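Local coordinates for thioredoxin-like protein (Bacteroides caccae ATCC 43185, PDB 4YOD), which is of unknown function but probably acts as a thiol-disulfide oxidoreductase through a C-terminal thioredoxin fold that follows an all-helical N-terminal region, at residues 58-63 with 81-86; 105-110 with 254-259; 146-149 with 153-156; 204-209 with 234-239. One frame throughout, in Å; residues are numbered along the deposited sequence.

Contact 1 (58-63 with 81-86)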
loop_
_atom_site.group_PDB
_atom_site.type_symbol
_atom_site.label_atom_id
_atom_site.label_comp_id
_atom_site.label_asym_id
_atom_site.label_seq_id
_atom_site.Cartn_x
_atom_site.Cartn_y
_atom_site.Cartn_z
ATOM N N GLN A 58 6.122 -20.246 -3.695
ATOM C CA GLN A 58 5.036 -20.243 -4.673
ATOM C C GLN A 58 3.685 -20.462 -3.973
ATOM O O GLN A 58 2.701 -19.832 -4.361
ATOM C CB GLN A 58 5.268 -21.258 -5.801
ATOM C CG GLN A 58 4.273 -21.144 -6.972
ATOM C CD GLN A 58 4.076 -19.733 -7.481
ATOM O OE1 GLN A 58 5.029 -18.978 -7.710
ATOM N NE2 GLN A 58 2.820 -19.354 -7.677
ATOM N N ALA A 59 3.658 -21.290 -2.905
ATOM C CA ALA A 59 2.468 -21.508 -2.072
ATOM C C ALA A 59 2.047 -20.185 -1.401
ATOM O O ALA A 59 0.855 -19.858 -1.389
ATOM C CB ALA A 59 2.747 -22.566 -1.011
ATOM N N TRP A 60 3.033 -19.395 -0.915
ATOM C CA TRP A 60 2.775 -18.084 -0.297
ATOM C C TRP A 60 2.191 -17.098 -1.340
ATOM O O TRP A 60 1.240 -16.399 -1.027
ATOM C CB TRP A 60 4.029 -17.492 0.361
ATOM C CG TRP A 60 3.783 -16.129 0.960
ATOM C CD1 TRP A 60 4.058 -14.917 0.389
ATOM C CD2 TRP A 60 3.069 -15.848 2.175
ATOM N NE1 TRP A 60 3.607 -13.893 1.204
ATOM C CE2 TRP A 60 2.997 -14.439 2.306
ATOM C CE3 TRP A 60 2.518 -16.655 3.192
ATOM C CZ2 TRP A 60 2.398 -13.819 3.413
ATOM C CZ3 TRP A 60 1.931 -16.043 4.286
ATOM C CH2 TRP A 60 1.870 -14.643 4.390
ATOM N N VAL A 61 2.768 -17.053 -2.556
ATOM C CA VAL A 61 2.331 -16.187 -3.666
ATOM C C VAL A 61 0.848 -16.498 -4.024
ATOM O O VAL A 61 0.040 -15.568 -4.136
ATOM C CB VAL A 61 3.292 -16.344 -4.884
ATOM C CG1 VAL A 61 2.703 -15.789 -6.191
ATOM C CG2 VAL A 61 4.630 -15.706 -4.590
ATOM N N ASP A 62 0.512 -17.794 -4.196
ATOM C CA ASP A 62 -0.849 -18.254 -4.500
ATOM C C ASP A 62 -1.837 -17.907 -3.360
ATOM O O ASP A 62 -2.974 -17.551 -3.642
ATOM C CB ASP A 62 -0.873 -19.744 -4.805
ATOM C CG ASP A 62 -0.230 -20.077 -6.145
ATOM O OD1 ASP A 62 -0.195 -19.184 -7.028
ATOM O OD2 ASP A 62 0.252 -21.218 -6.302
ATOM N N TYR A 63 -1.382 -17.948 -2.102
ATOM C CA TYR A 63 -2.188 -17.552 -0.943
ATOM C C TYR A 63 -2.532 -16.060 -1.011
ATOM O O TYR A 63 -3.696 -15.698 -0.854
ATOM C CB TYR A 63 -1.424 -17.848 0.359
ATOM C CG TYR A 63 -2.176 -17.523 1.632
ATOM C CD1 TYR A 63 -3.360 -18.190 1.959
ATOM C CD2 TYR A 63 -1.643 -16.642 2.572
ATOM C CE1 TYR A 63 -4.041 -17.911 3.146
ATOM C CE2 TYR A 63 -2.268 -16.427 3.803
ATOM C CZ TYR A 63 -3.468 -17.062 4.084
ATOM O OH TYR A 63 -4.088 -16.824 5.292
ATOM N N LYS A 81 -4.146 -15.505 11.691
ATOM C CA LYS A 81 -4.086 -16.907 12.149
ATOM C C LYS A 81 -2.892 -17.663 11.552
ATOM O O LYS A 81 -2.257 -18.427 12.271
ATOM C CB LYS A 81 -5.371 -17.676 11.809
ATOM C CG LYS A 81 -6.534 -17.374 12.729
ATOM C CD LYS A 81 -7.769 -18.156 12.298
ATOM C CE LYS A 81 -9.039 -17.615 12.914
ATOM N NZ LYS A 81 -9.101 -17.864 14.379
ATOM N N THR A 82 -2.575 -17.433 10.259
ATOM C CA THR A 82 -1.458 -18.107 9.563
ATOM C C THR A 82 -0.128 -17.705 10.215
ATOM O O THR A 82 0.643 -18.596 10.560
ATOM C CB THR A 82 -1.505 -17.814 8.062
ATOM O OG1 THR A 82 -2.722 -18.359 7.561
ATOM C CG2 THR A 82 -0.325 -18.391 7.303
ATOM N N ILE A 83 0.122 -16.392 10.416
ATOM C CA ILE A 83 1.354 -15.916 11.069
ATOM C C ILE A 83 1.453 -16.487 12.499
ATOM O O ILE A 83 2.526 -16.963 12.870
ATOM C CB ILE A 83 1.514 -14.354 11.060
ATOM C CG1 ILE A 83 1.359 -13.748 9.630
ATOM C CG2 ILE A 83 2.857 -13.933 11.699
ATOM C CD1 ILE A 83 2.289 -14.304 8.469
ATOM N N ASP A 84 0.341 -16.486 13.268
ATOM C CA ASP A 84 0.309 -17.006 14.652
ATOM C C ASP A 84 0.772 -18.452 14.699
ATOM O O ASP A 84 1.522 -18.834 15.600
ATOM C CB ASP A 84 -1.094 -16.895 15.266
ATOM C CG ASP A 84 -1.523 -15.484 15.658
ATOM O OD1 ASP A 84 -0.676 -14.565 15.603
ATOM O OD2 ASP A 84 -2.711 -15.302 16.014
ATOM N N ARG A 85 0.352 -19.250 13.710
ATOM C CA ARG A 85 0.749 -20.659 13.593
ATOM C C ARG A 85 2.256 -20.831 13.428
ATOM O O ARG A 85 2.781 -21.851 13.846
ATOM C CB ARG A 85 0.049 -21.322 12.393
ATOM C CG ARG A 85 -1.389 -21.782 12.676
ATOM C CD ARG A 85 -1.887 -22.710 11.565
ATOM N NE ARG A 85 -1.173 -23.995 11.584
ATOM C CZ ARG A 85 -1.127 -24.860 10.576
ATOM N NH1 ARG A 85 -1.774 -24.606 9.444
ATOM N NH2 ARG A 85 -0.430 -25.985 10.689
ATOM N N THR A 86 2.952 -19.855 12.803
ATOM C CA THR A 86 4.391 -19.990 12.530
ATOM C C THR A 86 5.251 -19.762 13.788
ATOM O O THR A 86 6.443 -20.043 13.752
ATOM C CB THR A 86 4.835 -19.098 11.364
ATOM O OG1 THR A 86 4.894 -17.754 11.790
ATOM C CG2 THR A 86 3.956 -19.244 10.133
#
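Thr82 points at helix 53-66 and meets two of its aromatic side chains. Its OG1 lies 3.1 Å from Tyr63 OH, the two side chains sliding past one another in opposite directions; the same OG1 is hydrogen-bonded to the carbonyl O of Ala78, one turn back in its own helix. With OG1 held beside the backbone N (chi1 -63°), CG2 is left to approach the Trp60 indole at its edge, 4.4 Å from CZ3 and near the ring plane. Helices 53-66 and 72-85 are consecutive and nearly antiparallel, at 156° over these short segments, consistent with a region whose family is grouped with tetratricopeptide-repeat proteins. The axes of these segments come no closer than 14.3 Å, a separation that the long aromatic side chains span. Trp39 packs alongside, touching Trp60 and Thr82 and meeting the Tyr63 ring edge-to-face. One residue on, Ile83 crosses Trp60 at about a right angle and brings CD1 to 4.1 Å from CH2, an apolar contact at the benzo end of the indole. Ile83 also touches Val120 and Ala123 of helix 114-125, while Trp60 reaches Leu99 and Ala100 of helix 90-105. At Thr86 the hydroxyl OG1 donates to Ile83 O over 2.7 Å, in the carbonyl plane and on a lone pair; Thr86 N binds the same oxygen, which is therefore gripped twice.

Contact 2 (105-110 with 254-259)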
loop_
_atom_site.group_PDB
_atom_site.type_symbol
_atom_site.label_atom_id
_atom_site.label_comp_id
_atom_site.label_asym_id
_atom_site.label_seq_id
_atom_site.Cartn_x
_atom_site.Cartn_y
_atom_site.Cartn_z
ATOM N N TYR A 105 4.618 -5.729 1.185
ATOM C CA TYR A 105 5.105 -4.398 1.618
ATOM C C TYR A 105 6.003 -3.704 0.596
ATOM O O TYR A 105 5.844 -2.496 0.383
ATOM C CB TYR A 105 5.875 -4.492 2.965
ATOM C CG TYR A 105 6.106 -3.160 3.659
ATOM C CD1 TYR A 105 5.036 -2.397 4.130
ATOM C CD2 TYR A 105 7.393 -2.683 3.889
ATOM C CE1 TYR A 105 5.243 -1.222 4.854
ATOM C CE2 TYR A 105 7.611 -1.470 4.551
ATOM C CZ TYR A 105 6.531 -0.755 5.055
ATOM O OH TYR A 105 6.721 0.425 5.748
ATOM N N ASP A 106 7.007 -4.430 0.057
ATOM C CA ASP A 106 7.993 -3.923 -0.903
ATOM C C ASP A 106 7.305 -3.098 -2.020
ATOM O O ASP A 106 6.384 -3.611 -2.666
ATOM C CB ASP A 106 8.803 -5.094 -1.516
ATOM C CG ASP A 106 10.079 -4.715 -2.263
ATOM O OD1 ASP A 106 10.090 -3.662 -2.937
ATOM O OD2 ASP A 106 11.034 -5.516 -2.247
ATOM N N PRO A 107 7.723 -1.815 -2.225
ATOM C CA PRO A 107 7.085 -0.980 -3.270
ATOM C C PRO A 107 7.247 -1.530 -4.684
ATOM O O PRO A 107 6.441 -1.215 -5.570
ATOM C CB PRO A 107 7.811 0.362 -3.151
ATOM C CG PRO A 107 8.444 0.352 -1.810
ATOM C CD PRO A 107 8.781 -1.070 -1.516
ATOM N N ASN A 108 8.299 -2.335 -4.901
ATOM C CA ASN A 108 8.567 -2.955 -6.194
ATOM C C ASN A 108 7.667 -4.178 -6.444
ATOM O O ASN A 108 7.638 -4.656 -7.567
ATOM C CB ASN A 108 10.047 -3.343 -6.307
ATOM C CG ASN A 108 10.973 -2.147 -6.374
ATOM O OD1 ASN A 108 10.640 -1.094 -6.929
ATOM N ND2 ASN A 108 12.172 -2.292 -5.834
ATOM N N SER A 109 6.930 -4.675 -5.428
ATOM C CA SER A 109 6.054 -5.827 -5.615
ATOM C C SER A 109 4.712 -5.437 -6.272
ATOM O O SER A 109 4.016 -4.581 -5.738
ATOM C CB SER A 109 5.793 -6.542 -4.289
ATOM O OG SER A 109 4.818 -7.559 -4.483
ATOM N N PRO A 110 4.282 -6.098 -7.370
ATOM C CA PRO A 110 2.964 -5.773 -7.949
ATOM C C PRO A 110 1.800 -6.313 -7.098
ATOM O O PRO A 110 0.642 -6.009 -7.375
ATOM C CB PRO A 110 2.991 -6.455 -9.329
ATOM C CG PRO A 110 4.378 -6.993 -9.501
ATOM C CD PRO A 110 4.950 -7.165 -8.143
ATOM N N LEU A 254 7.322 7.606 2.627
ATOM C CA LEU A 254 7.990 7.976 1.377
ATOM C C LEU A 254 8.868 6.855 0.774
ATOM O O LEU A 254 9.740 7.163 -0.035
ATOM C CB LEU A 254 8.866 9.218 1.629
ATOM C CG LEU A 254 8.191 10.476 2.201
ATOM C CD1 LEU A 254 9.237 11.554 2.504
ATOM C CD2 LEU A 254 7.123 11.014 1.269
ATOM N N LYS A 255 8.641 5.576 1.141
ATOM C CA LYS A 255 9.479 4.450 0.654
ATOM C C LYS A 255 9.341 4.245 -0.879
ATOM O O LYS A 255 10.212 3.631 -1.508
ATOM C CB LYS A 255 9.162 3.149 1.410
ATOM C CG LYS A 255 7.777 2.556 1.134
ATOM C CD LYS A 255 7.514 1.331 2.005
ATOM C CE LYS A 255 6.234 0.618 1.653
ATOM N NZ LYS A 255 5.037 1.449 1.925
ATOM N N ALA A 256 8.253 4.764 -1.452
ATOM C CA ALA A 256 7.957 4.718 -2.881
ATOM C C ALA A 256 7.648 6.114 -3.396
ATOM O O ALA A 256 6.643 6.707 -3.004
ATOM C CB ALA A 256 6.774 3.791 -3.150
ATOM N N ILE A 257 8.525 6.649 -4.250
ATOM C CA ILE A 257 8.313 7.943 -4.899
ATOM C C ILE A 257 8.503 7.665 -6.396
ATOM O O ILE A 257 9.515 7.077 -6.774
ATOM C CB ILE A 257 9.162 9.115 -4.330
ATOM C CG1 ILE A 257 8.691 9.482 -2.892
ATOM C CG2 ILE A 257 9.085 10.347 -5.251
ATOM C CD1 ILE A 257 9.614 10.467 -2.117
ATOM N N PRO A 258 7.488 7.923 -7.247
ATOM C CA PRO A 258 6.240 8.640 -6.960
ATOM C C PRO A 258 5.213 7.816 -6.195
ATOM O O PRO A 258 5.255 6.581 -6.182
ATOM C CB PRO A 258 5.712 8.986 -8.366
ATOM C CG PRO A 258 6.249 7.880 -9.241
ATOM C CD PRO A 258 7.626 7.627 -8.692
ATOM N N THR A 259 4.304 8.517 -5.522
ATOM C CA THR A 259 3.194 7.857 -4.852
ATOM C C THR A 259 1.961 8.748 -5.005
ATOM O O THR A 259 2.072 9.974 -5.028
ATOM C CB THR A 259 3.504 7.388 -3.427
ATOM O OG1 THR A 259 2.561 6.382 -3.119
ATOM C CG2 THR A 259 3.452 8.489 -2.383
#
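Lys255 lays the end of its side chain over one face of the Tyr105 ring, with CE 3.6 Å above the plane and over its centre. This CH-pi contact and the meeting of Pro107 CB with Ala256 CB, at 3.6 Å, form the tight part of the interface. Between them Pro107 CG packs 3.7 Å from Lys255 CG, and Lys255 CE also comes to 3.4 Å from Tyr105 O. The looser side is the ammonium end: a bend at the last torsion (chi4 -65°) leaves NZ off-centre, 4.4 Å from the Tyr105 ring centroid, in a cation-pi contact, and NZ makes its salt bridge with Asp253, just before its own segment. An alanine at Tyr105 would remove the ring and is likely to leave the Lys255 methylenes uncovered and the ammonium without its pi partner. The loop 254-259 also carries the cis peptide before Pro258, a hallmark of thioredoxin folds, and Pro258 touches Cys189 of a probable CxxC motif. With no hydrogen bond between the segments, the helical region and this loop are held by methylene, CH-pi and off-centre cation-pi contacts, which are less directional than hydrogen bonds.

Contact 3 (146-149 with 153-156)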
loop_
_atom_site.group_PDB
_atom_site.type_symbol
_atom_site.label_atom_id
_atom_site.label_comp_id
_atom_site.label_asym_id
_atom_site.label_seq_id
_atom_site.Cartn_x
_atom_site.Cartn_y
_atom_site.Cartn_z
ATOM N N GLN A 146 -0.605 3.285 9.904
ATOM C CA GLN A 146 -1.813 3.917 10.423
ATOM C C GLN A 146 -1.984 5.310 9.849
ATOM O O GLN A 146 -3.108 5.816 9.763
ATOM C CB GLN A 146 -1.771 4.020 11.972
ATOM C CG GLN A 146 -1.716 2.699 12.737
ATOM C CD GLN A 146 -2.673 1.620 12.297
ATOM O OE1 GLN A 146 -3.835 1.852 11.925
ATOM N NE2 GLN A 146 -2.215 0.398 12.407
ATOM N N LYS A 147 -0.861 5.969 9.518
ATOM C CA LYS A 147 -0.889 7.324 8.958
ATOM C C LYS A 147 -1.407 7.277 7.535
ATOM O O LYS A 147 -0.876 6.515 6.727
ATOM C CB LYS A 147 0.518 7.935 8.989
ATOM C CG LYS A 147 1.110 8.044 10.400
ATOM C CD LYS A 147 2.340 8.912 10.404
ATOM C CE LYS A 147 3.058 8.834 11.738
ATOM N NZ LYS A 147 4.315 9.629 11.715
ATOM N N ASN A 148 -2.455 8.075 7.227
ATOM C CA ASN A 148 -3.086 8.143 5.901
ATOM C C ASN A 148 -3.583 6.756 5.468
ATOM O O ASN A 148 -3.661 6.446 4.267
ATOM C CB ASN A 148 -2.129 8.767 4.872
ATOM C CG ASN A 148 -1.432 9.971 5.452
ATOM O OD1 ASN A 148 -2.042 10.996 5.732
ATOM N ND2 ASN A 148 -0.164 9.834 5.747
ATOM N N ARG A 149 -3.949 5.924 6.473
ATOM C CA ARG A 149 -4.545 4.621 6.217
ATOM C C ARG A 149 -5.876 4.831 5.446
ATOM O O ARG A 149 -6.547 5.845 5.656
ATOM C CB ARG A 149 -4.801 3.899 7.553
ATOM C CG ARG A 149 -5.295 2.485 7.356
ATOM C CD ARG A 149 -5.285 1.686 8.644
ATOM N NE ARG A 149 -5.762 0.330 8.370
ATOM C CZ ARG A 149 -5.861 -0.624 9.281
ATOM N NH1 ARG A 149 -5.480 -0.398 10.531
ATOM N NH2 ARG A 149 -6.328 -1.820 8.948
ATOM N N LYS A 153 -8.606 10.096 7.977
ATOM C CA LYS A 153 -8.342 11.461 7.518
ATOM C C LYS A 153 -6.846 11.678 7.261
ATOM O O LYS A 153 -6.012 11.317 8.106
ATOM C CB LYS A 153 -8.878 12.469 8.562
ATOM C CG LYS A 153 -10.319 12.869 8.274
ATOM C CD LYS A 153 -10.892 13.774 9.358
ATOM C CE LYS A 153 -12.214 14.373 8.944
ATOM N NZ LYS A 153 -12.031 15.577 8.092
ATOM N N ALA A 154 -6.508 12.227 6.083
ATOM C CA ALA A 154 -5.124 12.501 5.696
ATOM C C ALA A 154 -4.423 13.470 6.661
ATOM O O ALA A 154 -5.073 14.328 7.265
ATOM C CB ALA A 154 -5.083 13.073 4.292
ATOM N N ILE A 155 -3.098 13.335 6.823
ATOM C CA ILE A 155 -2.353 14.240 7.710
ATOM C C ILE A 155 -2.107 15.575 6.978
ATOM O O ILE A 155 -1.552 15.594 5.874
ATOM C CB ILE A 155 -1.043 13.613 8.237
ATOM C CG1 ILE A 155 -1.368 12.365 9.106
ATOM C CG2 ILE A 155 -0.258 14.657 9.055
ATOM C CD1 ILE A 155 -0.181 11.572 9.579
ATOM N N ASN A 156 -2.545 16.687 7.598
ATOM C CA ASN A 156 -2.395 18.033 7.039
ATOM C C ASN A 156 -0.928 18.454 7.001
ATOM O O ASN A 156 -0.134 18.026 7.839
ATOM C CB ASN A 156 -3.200 19.049 7.860
ATOM C CG ASN A 156 -3.278 20.402 7.211
ATOM O OD1 ASN A 156 -3.332 20.536 5.978
ATOM N ND2 ASN A 156 -3.196 21.426 8.016
HETATM O O HOH W 1 -4.484 9.215 8.841
#
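The Asn148 carboxamide meets Ile155 with its oxygen end, OD1 taking the backbone N-H of Ile155 almost head-on. The bond is short, 2.8 Å from Ile155 N to Asn148 OD1, and the C=O...N angle is 168°. At the other end of the amide ND2 is held by Leu251 O, so both polar atoms are engaged and the flip of the group is fixed. The second flat group, the Arg149 guanidinium, is met at its edge and in plane: NH1 donates to a lone pair of Gln146 OE1 at 3.1 Å, while NH2 pairs with Glu115. Asn148 has positive phi (57°), as the third residue of a type II turn, and a water links its N to Lys153 O. Ile155 CD1 rests 3.8 Å from Lys147 CB, and the extended lysine chain carries NZ on to Gln250 O. A leucine in place of Asn148 would probably leave the Ile155 N-H and Leu251 O without their mates, with the turn less firmly tied to 153-156. The whole loop joins helix 132-146 to strand 158-160; Asn148 and Ala154 touch Tyr261 and Leu263 of strand 259-263, respectively, and Lys272 of strand 269-272 reaches Lys147 O.

Contact 4 (204-209 with 234-239)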
loop_
_atom_site.group_PDB
_atom_site.type_symbol
_atom_site.label_atom_id
_atom_site.label_comp_id
_atom_site.label_asym_id
_atom_site.label_seq_id
_atom_site.Cartn_x
_atom_site.Cartn_y
_atom_site.Cartn_z
ATOM N N GLN A 204 -11.180 16.620 -17.067
ATOM C CA GLN A 204 -12.596 16.990 -16.994
ATOM C C GLN A 204 -12.974 17.487 -15.609
ATOM O O GLN A 204 -13.560 18.562 -15.511
ATOM C CB GLN A 204 -13.482 15.793 -17.392
ATOM C CG GLN A 204 -14.992 16.042 -17.329
ATOM C CD GLN A 204 -15.805 14.761 -17.239
ATOM O OE1 GLN A 204 -15.454 13.708 -17.802
ATOM N NE2 GLN A 204 -16.940 14.834 -16.552
ATOM N N LEU A 205 -12.640 16.721 -14.541
ATOM C CA LEU A 205 -12.987 17.094 -13.171
ATOM C C LEU A 205 -12.157 18.289 -12.679
ATOM O O LEU A 205 -12.643 19.035 -11.821
ATOM C CB LEU A 205 -12.848 15.889 -12.210
ATOM C CG LEU A 205 -13.723 14.646 -12.511
ATOM C CD1 LEU A 205 -13.357 13.488 -11.578
ATOM C CD2 LEU A 205 -15.221 14.956 -12.397
ATOM N N ILE A 206 -10.918 18.486 -13.207
ATOM C CA ILE A 206 -10.112 19.679 -12.860
ATOM C C ILE A 206 -10.860 20.912 -13.408
ATOM O O ILE A 206 -11.083 21.869 -12.665
ATOM C CB ILE A 206 -8.634 19.615 -13.380
ATOM C CG1 ILE A 206 -7.768 18.662 -12.539
ATOM C CG2 ILE A 206 -7.993 21.032 -13.477
ATOM C CD1 ILE A 206 -6.528 18.231 -13.236
ATOM N N LYS A 207 -11.297 20.845 -14.682
ATOM C CA LYS A 207 -12.037 21.898 -15.403
ATOM C C LYS A 207 -13.362 22.242 -14.690
ATOM O O LYS A 207 -13.658 23.420 -14.508
ATOM C CB LYS A 207 -12.300 21.461 -16.859
ATOM C CG LYS A 207 -12.678 22.595 -17.808
ATOM C CD LYS A 207 -12.808 22.122 -19.251
ATOM C CE LYS A 207 -11.600 22.471 -20.090
ATOM N NZ LYS A 207 -11.897 22.409 -21.551
ATOM N N GLU A 208 -14.120 21.212 -14.251
ATOM C CA GLU A 208 -15.385 21.331 -13.508
ATOM C C GLU A 208 -15.176 21.830 -12.068
ATOM O O GLU A 208 -16.159 22.016 -11.343
ATOM C CB GLU A 208 -16.064 19.961 -13.422
ATOM C CG GLU A 208 -16.863 19.513 -14.624
ATOM C CD GLU A 208 -17.534 18.179 -14.358
ATOM O OE1 GLU A 208 -18.405 18.111 -13.460
ATOM O OE2 GLU A 208 -17.148 17.184 -15.012
ATOM N N LYS A 209 -13.900 21.969 -11.638
ATOM C CA LYS A 209 -13.460 22.370 -10.287
ATOM C C LYS A 209 -13.894 21.310 -9.221
ATOM O O LYS A 209 -13.997 21.619 -8.031
ATOM C CB LYS A 209 -13.929 23.796 -9.917
ATOM C CG LYS A 209 -13.233 24.891 -10.725
ATOM C CD LYS A 209 -13.492 26.280 -10.175
ATOM C CE LYS A 209 -12.733 27.326 -10.955
ATOM N NZ LYS A 209 -13.039 28.704 -10.483
ATOM N N LYS A 234 0.143 23.535 -15.529
ATOM C CA LYS A 234 -0.167 24.766 -14.788
ATOM C C LYS A 234 -1.501 24.653 -14.042
ATOM O O LYS A 234 -1.726 25.378 -13.072
ATOM C CB LYS A 234 -0.197 25.979 -15.741
ATOM C CG LYS A 234 1.188 26.480 -16.118
ATOM C CD LYS A 234 1.121 27.755 -16.942
ATOM C CE LYS A 234 2.493 28.235 -17.348
ATOM N NZ LYS A 234 2.422 29.415 -18.252
ATOM N N GLU A 235 -2.371 23.734 -14.498
ATOM C CA GLU A 235 -3.695 23.441 -13.940
ATOM C C GLU A 235 -3.595 22.751 -12.571
ATOM O O GLU A 235 -4.577 22.723 -11.830
ATOM C CB GLU A 235 -4.516 22.584 -14.924
ATOM C CG GLU A 235 -4.847 23.296 -16.236
ATOM C CD GLU A 235 -3.741 23.445 -17.272
ATOM O OE1 GLU A 235 -2.819 22.596 -17.300
ATOM O OE2 GLU A 235 -3.809 24.407 -18.072
ATOM N N TRP A 236 -2.412 22.215 -12.222
ATOM C CA TRP A 236 -2.199 21.587 -10.915
ATOM C C TRP A 236 -1.576 22.579 -9.961
ATOM O O TRP A 236 -0.981 23.567 -10.397
ATOM C CB TRP A 236 -1.282 20.349 -11.004
ATOM C CG TRP A 236 -1.679 19.244 -11.941
ATOM C CD1 TRP A 236 -2.787 19.178 -12.735
ATOM C CD2 TRP A 236 -0.907 18.079 -12.233
ATOM N NE1 TRP A 236 -2.767 18.026 -13.479
ATOM C CE2 TRP A 236 -1.625 17.329 -13.192
ATOM C CE3 TRP A 236 0.306 17.564 -11.736
ATOM C CZ2 TRP A 236 -1.154 16.115 -13.699
ATOM C CZ3 TRP A 236 0.764 16.351 -12.223
ATOM C CH2 TRP A 236 0.041 15.642 -13.195
ATOM N N ILE A 237 -1.693 22.304 -8.657
ATOM C CA ILE A 237 -1.049 23.084 -7.610
ATOM C C ILE A 237 0.267 22.352 -7.362
ATOM O O ILE A 237 0.252 21.193 -6.964
ATOM C CB ILE A 237 -1.959 23.246 -6.362
ATOM C CG1 ILE A 237 -3.313 23.883 -6.772
ATOM C CG2 ILE A 237 -1.254 24.050 -5.251
ATOM C CD1 ILE A 237 -4.345 23.989 -5.693
ATOM N N ASN A 238 1.395 22.985 -7.711
ATOM C CA ASN A 238 2.713 22.354 -7.617
ATOM C C ASN A 238 3.554 22.996 -6.527
ATOM O O ASN A 238 4.013 24.136 -6.679
ATOM C CB ASN A 238 3.411 22.426 -8.980
ATOM C CG ASN A 238 2.592 21.783 -10.076
ATOM O OD1 ASN A 238 2.231 20.605 -10.001
ATOM N ND2 ASN A 238 2.224 22.556 -11.091
ATOM N N GLY A 239 3.735 22.267 -5.432
ATOM C CA GLY A 239 4.461 22.766 -4.270
ATOM C C GLY A 239 5.608 21.931 -3.743
ATOM O O GLY A 239 5.853 20.808 -4.195
#
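Ile206 overlaps the five-membered part of the Trp236 indole, with CD1 3.8 Å from NE1 and 3.9 Å from CD1 of the tryptophan. The two side chains run obliquely to each other. The other branch of Ile206, CG2, lies 4.1 Å from Glu235 CB, crossing that side chain at about a right angle. Both branches are thus used, because CG1 sits beside the backbone N (chi1 -75°) and CG2 is opposite it, letting one isoleucine touch two successive residues. Glu235 contributes only the root of its side chain: a bend at chi2 takes its carboxylate away from the helix. The contact is small and rests on van der Waals touches, with 106 Å² buried over both sides; Trp236 is buried and Glu235 beside it exposed. Just beyond Ile206 the helix is closed by a Schellman motif at Lys209, which has positive phi and whose N bonds to Ile206 O at 3.0 Å. Away from the interface Gln204 NE2 donates to Glu208 OE2 at 2.8 Å, and Glu208 OE1 forms a salt bridge with Lys210. Helix 200-207 leads into strand 211-217, which a crossover through helix 222-228 joins to the parallel strand 237-240, outermost in the thioredoxin sheet; Ile206 and Trp236 both touch Val213 of strand 211-217, so the last turn of helix 200-207 packs beside the residues that lead into edge strand 237-240.

From the N terminus, contact 1 comes first and closes a short loop of 17 residues between two successive helices of the helical region, complete before any other begins. Contact 2 then opens at 105-110 and ends only at 254-259, closing a loop of 143 residues and bringing the end of helix 90-105 against the loop before strand 259-263. Contacts 3 and 4 both fall within that span, one after the other, and no two contacts cross. Contact 3 spans just three residues in the linker from helix 132-146 to strand 158-160, its centre about 17 Å from that of contact 2. Contact 4, about 44 Å from contact 1 between centres, ties the end of helix 200-207 to the residues leading into edge strand 237-240.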